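Local atomic coordinates of acyl-coenzyme A oxidase 3 (PDB entry 5YS9), a protein that catalyses the FAD-dependent oxidation of acyl-CoA to trans-2-enoyl-CoA with release of hydrogen peroxide, in peroxisomal fatty acid beta-oxidation. Residues E56-M59 against T60-E63; D312-F315 against V316-F320; G638-D641 against W642-N645. All coordinates share one frame; numbering follows the deposited sequence.

Interaction 1: E56-M59 against T60-E63; sequences ERLM and TELE
Arg57 and Glu61, one helical turn apart near the end of helix 49-63, run side by side and point the same way, and their charged ends make a long salt bridge of 3.6 Å between Arg57 NH1 and Glu61 OE2. The carboxylate oxygen comes to the edge of the guanidinium, near its plane, but the two flat groups are turned 64° against each other, so the pair does not dock squarely. The arginine chain bends at two torsions before NH1 arrives, whereas the glutamate extends straight beyond CG. Both charges have further partners in helix 101-111: Arg57 NH2 pairs with Glu103, and Glu61 OE1 with Arg107.

This is the looser, more open flank. The other flank is close-packed: Leu58, Met59 and Leu62 are buried, with Leu110 of helix 101-111 against all three. Leu62 CG lies 3.4 Å from Leu58 O, the oxygen that also accepts from Leu62 N at 3.1 Å. Equivalent bonds of 3.1 Å run from Glu61 N to Arg57 O and from Glu63 N to Met59 O. Glu63 OE2 lies 3.5 Å from Met59 O and bonds Ser640 OG, its partner outside the helix.

A short amphipathic helix end results, held by regular backbone bonds and apolar on its buried side. The long ion pair within the helix, joined at both ends to helix 101-111, implies that the four charges of Arg57, Glu61, Glu103 and Arg107 probably share their pairing across the two helices rather than forming a single strong bridge.

Interaction 2: D312-F315 against V316-F320; sequences DSFF and VSQRF
Gln318 reaches back over the preceding turn of helix 300-330 to meet both Phe314 and Phe315. Its first torsion sets CG between the backbone N and the carbonyl carbon (chi1 60°), and the chain then extends, which carries the amide back along the helix. NE2 donates to Phe315 O at 3.2 Å with the acceptor close to the amide plane; the carbonyl is approached from well off its axis, at a C=O...N angle of 112°. This bond probably helps to fix the amide's rotation, with Gln318 OE1 3.2 Å from Phe314 CZ, oblique to the ring. NE2 itself sits at the edge of the Phe315 ring, near its plane, 3.7 Å from CD1. The two aromatic rings themselves meet, CD2 of Phe314 resting over the rim of one face of Phe315.

Ser317 also turns back. With OG anti to its carbonyl carbon (chi1 -70°), the hydroxyl donates to Ser313 O at 2.8 Å, while Ser317 N bonds the same oxygen from the opposite face of its plane. One buried carbonyl is thus gripped twice, and the hydroxyl is satisfied within its own helix, a familiar arrangement for helical serines.

All of this is buried deep in the helical C-terminal region. Helix 441-448 lies against Val316 through Trp448, helix 391-428 covers Ser317 with Cys419 and Ile422, and helix 349-385 packs on Phe314 through Thr362 and Lys366.

Interaction 3: G638-D641 against W642-N645; sequences GLSD and WFIN
Asp641 and Ile644 frame a single turn of helix, with Leu639 lying against it from the incoming loop. Asp641 opens the helix: its carbonyl O receives Asn645 N at 2.9 Å. One residue earlier, Ser640 O takes Ile644 N at 3.1 Å and a weak bond from Phe643 N at 3.0 Å. The Asp641 carboxylate has its partner outside the turn: OD1 accepts from the backbone N of Tyr651.

Ile644 meets the loop with CG1 and CD1, each about 4.1 Å from Leu639 CB. The leucine and isoleucine chains cross at about a right angle, and Leu639 CD1 lies 4.0 Å from Ile644 CD1. The other leucine branch, CD2, touches Phe643 CB at the same distance, so Leu639 bridges two successive helix residues. The Phe643 ring has Trp642 CE3 over the centre of one face and Ser640 OG in plane at its edge.

Ser640 stands at the N-cap position of this one-turn helix, its hydroxyl bonded to Glu63 OE2. With Asn645 leaving the helix at positive phi (51°), the whole is a compact helical turn, closed by a residue in left-handed conformation.

In the fold
From the N terminus, interaction 1 comes first on helix 49-63, then interaction 2 on helix 300-330, and last interaction 3 at helix 641-644. Each is local and continuous, so none closes a long loop; they follow in series, without nesting or crossing. Interactions 1 and 2 do not touch, their centres about 17 Å apart, and interaction 3 bridges them. On one side Met59 and Glu63 pack on Leu639, Trp642 and Phe643; on the other Arg319 donates from NE to Ile644 O and touches Asn645. The late C-terminal turn therefore ties the N-terminal helical region to the long helix 300-330.

Interaction 1: E56-M59 against T60-E63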
ATOM      1  N   GLU A  56      10.430  24.631 -15.690  1.00 45.83           N
ATOM      2  CA  GLU A  56      11.123  24.027 -16.795  1.00 47.56           C
ATOM      3  C   GLU A  56      12.617  24.164 -16.617  1.00 44.12           C
ATOM      4  O   GLU A  56      13.363  23.258 -16.903  1.00 39.42           O
ATOM      5  CB  GLU A  56      10.666  24.649 -18.097  1.00 50.23           C
ATOM      6  CG  GLU A  56       9.475  23.938 -18.688  1.00 56.57           C
ATOM      7  CD  GLU A  56       8.757  24.752 -19.731  1.00 60.08           C
ATOM      8  OE1 GLU A  56       9.258  25.825 -20.103  1.00 62.14           O
ATOM      9  OE2 GLU A  56       7.687  24.310 -20.173  1.00 60.08           O
ATOM     10  N   ARG A  57      13.036  25.322 -16.143  1.00 44.78           N
ATOM     11  CA  ARG A  57      14.429  25.593 -15.904  1.00 43.63           C
ATOM     12  C   ARG A  57      14.996  24.677 -14.845  1.00 43.17           C
ATOM     13  O   ARG A  57      16.049  24.098 -15.025  1.00 39.07           O
ATOM     14  CB  ARG A  57      14.541  27.019 -15.391  1.00 49.79           C
ATOM     15  CG  ARG A  57      15.565  27.881 -16.085  1.00 58.59           C
ATOM     16  CD  ARG A  57      16.342  28.732 -15.092  1.00 62.60           C
ATOM     17  NE  ARG A  57      15.496  29.322 -14.060  1.00 62.85           N
ATOM     18  CZ  ARG A  57      15.795  29.345 -12.768  1.00 57.69           C
ATOM     19  NH1 ARG A  57      16.921  28.814 -12.328  1.00 47.29           N
ATOM     20  NH2 ARG A  57      14.957  29.903 -11.916  1.00 54.00           N
ATOM     21  N   LEU A  58      14.287  24.569 -13.733  1.00 40.32           N
ATOM     22  CA  LEU A  58      14.705  23.728 -12.633  1.00 39.61           C
ATOM     23  C   LEU A  58      14.757  22.253 -12.985  1.00 40.74           C
ATOM     24  O   LEU A  58      15.681  21.566 -12.604  1.00 37.23           O
ATOM     25  CB  LEU A  58      13.775  23.934 -11.448  1.00 39.22           C
ATOM     26  CG  LEU A  58      13.816  25.287 -10.752  1.00 36.74           C
ATOM     27  CD1 LEU A  58      12.764  25.354  -9.671  1.00 35.16           C
ATOM     28  CD2 LEU A  58      15.183  25.567 -10.180  1.00 34.54           C
ATOM     29  N   MET A  59      13.759  21.769 -13.707  1.00 40.35           N
ATOM     30  CA  MET A  59      13.695  20.366 -14.067  1.00 40.15           C
ATOM     31  C   MET A  59      14.850  19.970 -14.961  1.00 40.14           C
ATOM     32  O   MET A  59      15.460  18.942 -14.773  1.00 37.41           O
ATOM     33  CB  MET A  59      12.373  20.057 -14.762  1.00 39.13           C
ATOM     34  CG  MET A  59      11.253  19.659 -13.823  1.00 41.46           C
ATOM     35  SD  MET A  59       9.621  19.710 -14.561  1.00 43.55           S
ATOM     36  CE  MET A  59       9.184  17.996 -14.447  1.00 49.90           C
ATOM     37  N   THR A  60      15.145  20.813 -15.935  1.00 42.05           N
ATOM     38  CA  THR A  60      16.268  20.587 -16.829  1.00 40.55           C
ATOM     39  C   THR A  60      17.631  20.654 -16.137  1.00 35.59           C
ATOM     40  O   THR A  60      18.533  19.941 -16.498  1.00 40.64           O
ATOM     41  CB  THR A  60      16.162  21.314 -18.200  1.00 39.07           C
ATOM     42  OG1 THR A  60      17.368  22.012 -18.488  1.00 48.60           O
ATOM     43  CG2 THR A  60      15.035  22.261 -18.242  1.00 34.02           C
ATOM     44  N   GLU A  61      17.762  21.515 -15.142  1.00 35.49           N
ATOM     45  CA  GLU A  61      18.972  21.590 -14.340  1.00 36.18           C
ATOM     46  C   GLU A  61      19.228  20.323 -13.548  1.00 36.75           C
ATOM     47  O   GLU A  61      20.351  19.901 -13.385  1.00 39.00           O
ATOM     48  CB  GLU A  61      18.919  22.779 -13.397  1.00 39.27           C
ATOM     49  CG  GLU A  61      19.454  24.059 -13.993  1.00 42.25           C
ATOM     50  CD  GLU A  61      18.965  25.293 -13.283  1.00 41.25           C
ATOM     51  OE1 GLU A  61      18.422  25.176 -12.185  1.00 38.76           O
ATOM     52  OE2 GLU A  61      19.135  26.384 -13.827  1.00 46.36           O
ATOM     53  N   LEU A  62      18.169  19.745 -13.018  1.00 36.76           N
ATOM     54  CA  LEU A  62      18.268  18.508 -12.274  1.00 35.10           C
ATOM     55  C   LEU A  62      18.591  17.289 -13.112  1.00 37.87           C
ATOM     56  O   LEU A  62      19.469  16.512 -12.796  1.00 34.87           O
ATOM     57  CB  LEU A  62      16.949  18.253 -11.547  1.00 34.25           C
ATOM     58  CG  LEU A  62      16.550  19.180 -10.406  1.00 32.16           C
ATOM     59  CD1 LEU A  62      15.060  19.129 -10.161  1.00 32.86           C
ATOM     60  CD2 LEU A  62      17.293  18.821  -9.148  1.00 32.64           C
ATOM     61  N   GLU A  63      17.869  17.147 -14.202  1.00 40.86           N
ATOM     62  CA  GLU A  63      17.972  15.976 -15.045  1.00 41.60           C
ATOM     63  C   GLU A  63      19.302  15.849 -15.759  1.00 39.14           C
ATOM     64  O   GLU A  63      19.791  14.768 -15.998  1.00 40.02           O
ATOM     65  CB  GLU A  63      16.775  15.865 -15.966  1.00 44.38           C
ATOM     66  CG  GLU A  63      16.900  16.584 -17.272  1.00 51.77           C
ATOM     67  CD  GLU A  63      15.630  16.496 -18.060  1.00 52.64           C
ATOM     68  OE1 GLU A  63      15.647  15.858 -19.119  1.00 58.19           O
ATOM     69  OE2 GLU A  63      14.616  17.042 -17.619  1.00 65.51           O
TER

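Interaction 2: D312-F315 against V316-F320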
ATOM      1  N   ASP A 312       3.624  18.201  -2.780  1.00 35.72           N
ATOM      2  CA  ASP A 312       4.391  16.952  -2.958  1.00 34.38           C
ATOM      3  C   ASP A 312       3.475  15.815  -3.406  1.00 33.50           C
ATOM      4  O   ASP A 312       3.891  14.977  -4.195  1.00 29.74           O
ATOM      5  CB  ASP A 312       5.105  16.490  -1.653  1.00 35.47           C
ATOM      6  CG  ASP A 312       6.292  17.367  -1.254  1.00 39.87           C
ATOM      7  OD1 ASP A 312       6.742  18.160  -2.095  1.00 41.71           O
ATOM      8  OD2 ASP A 312       6.782  17.286  -0.079  1.00 46.10           O
ATOM      9  N   SER A 313       2.256  15.752  -2.861  1.00 31.35           N
ATOM     10  CA  SER A 313       1.333  14.690  -3.221  1.00 30.55           C
ATOM     11  C   SER A 313       1.010  14.791  -4.721  1.00 33.92           C
ATOM     12  O   SER A 313       0.888  13.755  -5.451  1.00 34.53           O
ATOM     13  CB  SER A 313       0.070  14.701  -2.357  1.00 27.04           C
ATOM     14  OG  SER A 313       0.373  14.442  -0.989  1.00 25.95           O
ATOM     15  N   PHE A 314       0.902  16.030  -5.184  1.00 30.83           N
ATOM     16  CA  PHE A 314       0.727  16.266  -6.594  1.00 32.23           C
ATOM     17  C   PHE A 314       1.935  15.830  -7.403  1.00 33.57           C
ATOM     18  O   PHE A 314       1.824  15.041  -8.358  1.00 36.86           O
ATOM     19  CB  PHE A 314       0.429  17.747  -6.875  1.00 32.60           C
ATOM     20  CG  PHE A 314       0.644  18.121  -8.304  1.00 31.39           C
ATOM     21  CD1 PHE A 314      -0.250  17.707  -9.263  1.00 30.05           C
ATOM     22  CD2 PHE A 314       1.791  18.819  -8.694  1.00 31.87           C
ATOM     23  CE1 PHE A 314      -0.064  18.032 -10.596  1.00 32.27           C
ATOM     24  CE2 PHE A 314       2.000  19.140 -10.036  1.00 34.05           C
ATOM     25  CZ  PHE A 314       1.061  18.751 -10.985  1.00 34.18           C
ATOM     26  N   PHE A 315       3.074  16.393  -7.030  1.00 31.65           N
ATOM     27  CA  PHE A 315       4.311  16.147  -7.700  1.00 33.36           C
ATOM     28  C   PHE A 315       4.676  14.672  -7.879  1.00 35.46           C
ATOM     29  O   PHE A 315       5.212  14.315  -8.918  1.00 38.36           O
ATOM     30  CB  PHE A 315       5.442  16.885  -6.982  1.00 33.42           C
ATOM     31  CG  PHE A 315       5.499  18.357  -7.297  1.00 34.99           C
ATOM     32  CD1 PHE A 315       5.647  18.797  -8.621  1.00 35.41           C
ATOM     33  CD2 PHE A 315       5.397  19.311  -6.284  1.00 35.97           C
ATOM     34  CE1 PHE A 315       5.726  20.152  -8.907  1.00 35.84           C
ATOM     35  CE2 PHE A 315       5.453  20.677  -6.563  1.00 35.41           C
ATOM     36  CZ  PHE A 315       5.621  21.095  -7.869  1.00 37.86           C
ATOM     37  N   VAL A 316       4.397  13.826  -6.883  1.00 35.27           N
ATOM     38  CA  VAL A 316       4.615  12.389  -7.007  1.00 32.20           C
ATOM     39  C   VAL A 316       3.503  11.721  -7.804  1.00 31.95           C
ATOM     40  O   VAL A 316       3.784  10.919  -8.666  1.00 31.68           O
ATOM     41  CB  VAL A 316       4.820  11.689  -5.636  1.00 30.40           C
ATOM     42  CG1 VAL A 316       4.993  10.160  -5.772  1.00 29.49           C
ATOM     43  CG2 VAL A 316       6.059  12.246  -4.999  1.00 31.57           C
ATOM     44  N   SER A 317       2.255  12.010  -7.480  1.00 31.61           N
ATOM     45  CA  SER A 317       1.141  11.333  -8.118  1.00 31.42           C
ATOM     46  C   SER A 317       1.129  11.418  -9.648  1.00 32.75           C
ATOM     47  O   SER A 317       0.828  10.419 -10.301  1.00 32.59           O
ATOM     48  CB  SER A 317      -0.198  11.850  -7.584  1.00 31.03           C
ATOM     49  OG  SER A 317      -0.384  11.432  -6.254  1.00 32.07           O
ATOM     50  N   GLN A 318       1.426  12.602 -10.184  1.00 30.77           N
ATOM     51  CA  GLN A 318       1.416  12.854 -11.620  1.00 32.16           C
ATOM     52  C   GLN A 318       2.328  11.897 -12.419  1.00 33.57           C
ATOM     53  O   GLN A 318       2.071  11.566 -13.602  1.00 30.75           O
ATOM     54  CB  GLN A 318       1.809  14.308 -11.904  1.00 33.14           C
ATOM     55  CG  GLN A 318       3.203  14.675 -11.409  1.00 35.49           C
ATOM     56  CD  GLN A 318       3.680  16.067 -11.814  1.00 33.84           C
ATOM     57  OE1 GLN A 318       3.055  16.761 -12.575  1.00 32.94           O
ATOM     58  NE2 GLN A 318       4.817  16.447 -11.301  1.00 33.95           N
ATOM     59  N   ARG A 319       3.397  11.464 -11.775  1.00 34.44           N
ATOM     60  CA  ARG A 319       4.367  10.577 -12.399  1.00 34.90           C
ATOM     61  C   ARG A 319       3.705   9.218 -12.640  1.00 32.14           C
ATOM     62  O   ARG A 319       3.724   8.695 -13.753  1.00 26.38           O
ATOM     63  CB  ARG A 319       5.577  10.450 -11.489  1.00 34.43           C
ATOM     64  CG  ARG A 319       6.793   9.742 -12.073  1.00 36.33           C
ATOM     65  CD  ARG A 319       7.821   9.431 -10.970  1.00 36.69           C
ATOM     66  NE  ARG A 319       8.589   8.220 -11.271  1.00 36.29           N
ATOM     67  CZ  ARG A 319       9.381   7.572 -10.423  1.00 34.03           C
ATOM     68  NH1 ARG A 319       9.530   7.976  -9.167  1.00 30.78           N
ATOM     69  NH2 ARG A 319      10.011   6.482 -10.855  1.00 33.71           N
ATOM     70  N   PHE A 320       3.200   8.630 -11.582  1.00 31.20           N
ATOM     71  CA  PHE A 320       2.579   7.326 -11.642  1.00 33.94           C
ATOM     72  C   PHE A 320       1.275   7.232 -12.404  1.00 36.57           C
ATOM     73  O   PHE A 320       1.029   6.274 -13.102  1.00 41.65           O
ATOM     74  CB  PHE A 320       2.595   6.688 -10.264  1.00 31.61           C
ATOM     75  CG  PHE A 320       3.983   6.520  -9.758  1.00 30.63           C
ATOM     76  CD1 PHE A 320       4.763   5.493 -10.222  1.00 29.63           C
ATOM     77  CD2 PHE A 320       4.545   7.453  -8.931  1.00 30.94           C
ATOM     78  CE1 PHE A 320       6.058   5.358  -9.809  1.00 33.81           C
ATOM     79  CE2 PHE A 320       5.843   7.331  -8.520  1.00 30.96           C
ATOM     80  CZ  PHE A 320       6.601   6.281  -8.962  1.00 33.38           C
TER

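Interaction 3: G638-D641 against W642-N645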
ATOM      1  N   GLY A 638       4.315  17.809 -18.199  1.00 35.77           N
ATOM      2  CA  GLY A 638       5.633  18.170 -18.732  1.00 34.79           C
ATOM      3  C   GLY A 638       6.809  17.400 -18.153  1.00 34.05           C
ATOM      4  O   GLY A 638       7.877  17.951 -17.947  1.00 35.50           O
ATOM      5  N   LEU A 639       6.610  16.126 -17.892  1.00 32.75           N
ATOM      6  CA  LEU A 639       7.644  15.288 -17.316  1.00 34.15           C
ATOM      7  C   LEU A 639       8.463  14.678 -18.438  1.00 32.30           C
ATOM      8  O   LEU A 639       7.909  14.058 -19.311  1.00 32.94           O
ATOM      9  CB  LEU A 639       7.007  14.172 -16.482  1.00 37.84           C
ATOM     10  CG  LEU A 639       6.183  14.619 -15.250  1.00 39.10           C
ATOM     11  CD1 LEU A 639       5.471  13.452 -14.622  1.00 36.47           C
ATOM     12  CD2 LEU A 639       7.069  15.344 -14.231  1.00 37.65           C
ATOM     13  N   SER A 640       9.778  14.849 -18.398  1.00 30.17           N
ATOM     14  CA  SER A 640      10.661  14.149 -19.306  1.00 30.15           C
ATOM     15  C   SER A 640      10.812  12.697 -18.837  1.00 32.16           C
ATOM     16  O   SER A 640      10.417  12.323 -17.712  1.00 29.70           O
ATOM     17  CB  SER A 640      12.039  14.820 -19.371  1.00 27.99           C
ATOM     18  OG  SER A 640      12.688  14.743 -18.107  1.00 28.91           O
ATOM     19  N   ASP A 641      11.400  11.887 -19.713  1.00 30.44           N
ATOM     20  CA  ASP A 641      11.540  10.509 -19.429  1.00 29.55           C
ATOM     21  C   ASP A 641      12.430  10.322 -18.172  1.00 31.46           C
ATOM     22  O   ASP A 641      12.290   9.354 -17.433  1.00 31.55           O
ATOM     23  CB  ASP A 641      12.138   9.797 -20.625  1.00 30.44           C
ATOM     24  CG  ASP A 641      11.157   9.596 -21.769  1.00 30.34           C
ATOM     25  OD1 ASP A 641       9.946   9.773 -21.573  1.00 26.92           O
ATOM     26  OD2 ASP A 641      11.631   9.195 -22.873  1.00 32.15           O
ATOM     27  N   TRP A 642      13.327  11.262 -17.918  1.00 31.56           N
ATOM     28  CA  TRP A 642      14.180  11.173 -16.748  1.00 30.76           C
ATOM     29  C   TRP A 642      13.354  11.221 -15.459  1.00 33.80           C
ATOM     30  O   TRP A 642      13.667  10.455 -14.535  1.00 31.17           O
ATOM     31  CB  TRP A 642      15.207  12.273 -16.797  1.00 31.03           C
ATOM     32  CG  TRP A 642      16.319  12.235 -15.759  1.00 35.34           C
ATOM     33  CD1 TRP A 642      17.550  11.655 -15.897  1.00 29.23           C
ATOM     34  CD2 TRP A 642      16.305  12.853 -14.447  1.00 31.12           C
ATOM     35  NE1 TRP A 642      18.272  11.864 -14.776  1.00 31.67           N
ATOM     36  CE2 TRP A 642      17.545  12.601 -13.870  1.00 30.54           C
ATOM     37  CE3 TRP A 642      15.351  13.574 -13.719  1.00 32.68           C
ATOM     38  CZ2 TRP A 642      17.881  13.036 -12.581  1.00 29.86           C
ATOM     39  CZ3 TRP A 642      15.686  14.042 -12.423  1.00 31.84           C
ATOM     40  CH2 TRP A 642      16.949  13.775 -11.885  1.00 33.34           C
ATOM     41  N   PHE A 643      12.300  12.072 -15.417  1.00 34.94           N
ATOM     42  CA  PHE A 643      11.392  12.206 -14.221  1.00 32.52           C
ATOM     43  C   PHE A 643      10.404  11.062 -14.090  1.00 32.70           C
ATOM     44  O   PHE A 643       9.993  10.688 -12.965  1.00 27.12           O
ATOM     45  CB  PHE A 643      10.617  13.548 -14.185  1.00 32.51           C
ATOM     46  CG  PHE A 643      11.449  14.703 -13.746  1.00 30.58           C
ATOM     47  CD1 PHE A 643      11.596  14.993 -12.414  1.00 34.12           C
ATOM     48  CD2 PHE A 643      12.154  15.452 -14.663  1.00 30.87           C
ATOM     49  CE1 PHE A 643      12.422  16.046 -11.995  1.00 34.24           C
ATOM     50  CE2 PHE A 643      12.962  16.507 -14.264  1.00 30.11           C
ATOM     51  CZ  PHE A 643      13.096  16.804 -12.931  1.00 32.02           C
ATOM     52  N   ILE A 644      10.002  10.538 -15.234  1.00 33.82           N
ATOM     53  CA  ILE A 644       9.151   9.381 -15.303  1.00 32.56           C
ATOM     54  C   ILE A 644       9.859   8.169 -14.740  1.00 33.28           C
ATOM     55  O   ILE A 644       9.282   7.410 -13.996  1.00 33.27           O
ATOM     56  CB  ILE A 644       8.742   9.125 -16.766  1.00 35.51           C
ATOM     57  CG1 ILE A 644       7.826  10.244 -17.252  1.00 33.85           C
ATOM     58  CG2 ILE A 644       8.084   7.769 -16.938  1.00 36.71           C
ATOM     59  CD1 ILE A 644       6.417  10.138 -16.749  1.00 34.47           C
ATOM     60  N   ASN A 645      11.108   7.990 -15.142  1.00 32.75           N
ATOM     61  CA  ASN A 645      11.990   6.972 -14.605  1.00 33.00           C
ATOM     62  C   ASN A 645      11.361   5.591 -14.606  1.00 31.28           C
ATOM     63  O   ASN A 645      11.518   4.839 -13.664  1.00 30.90           O
ATOM     64  CB  ASN A 645      12.515   7.348 -13.225  1.00 33.85           C
ATOM     65  CG  ASN A 645      13.844   6.693 -12.904  1.00 31.57           C
ATOM     66  OD1 ASN A 645      14.251   6.658 -11.770  1.00 37.27           O
ATOM     67  ND2 ASN A 645      14.513   6.179 -13.905  1.00 27.48           N
TER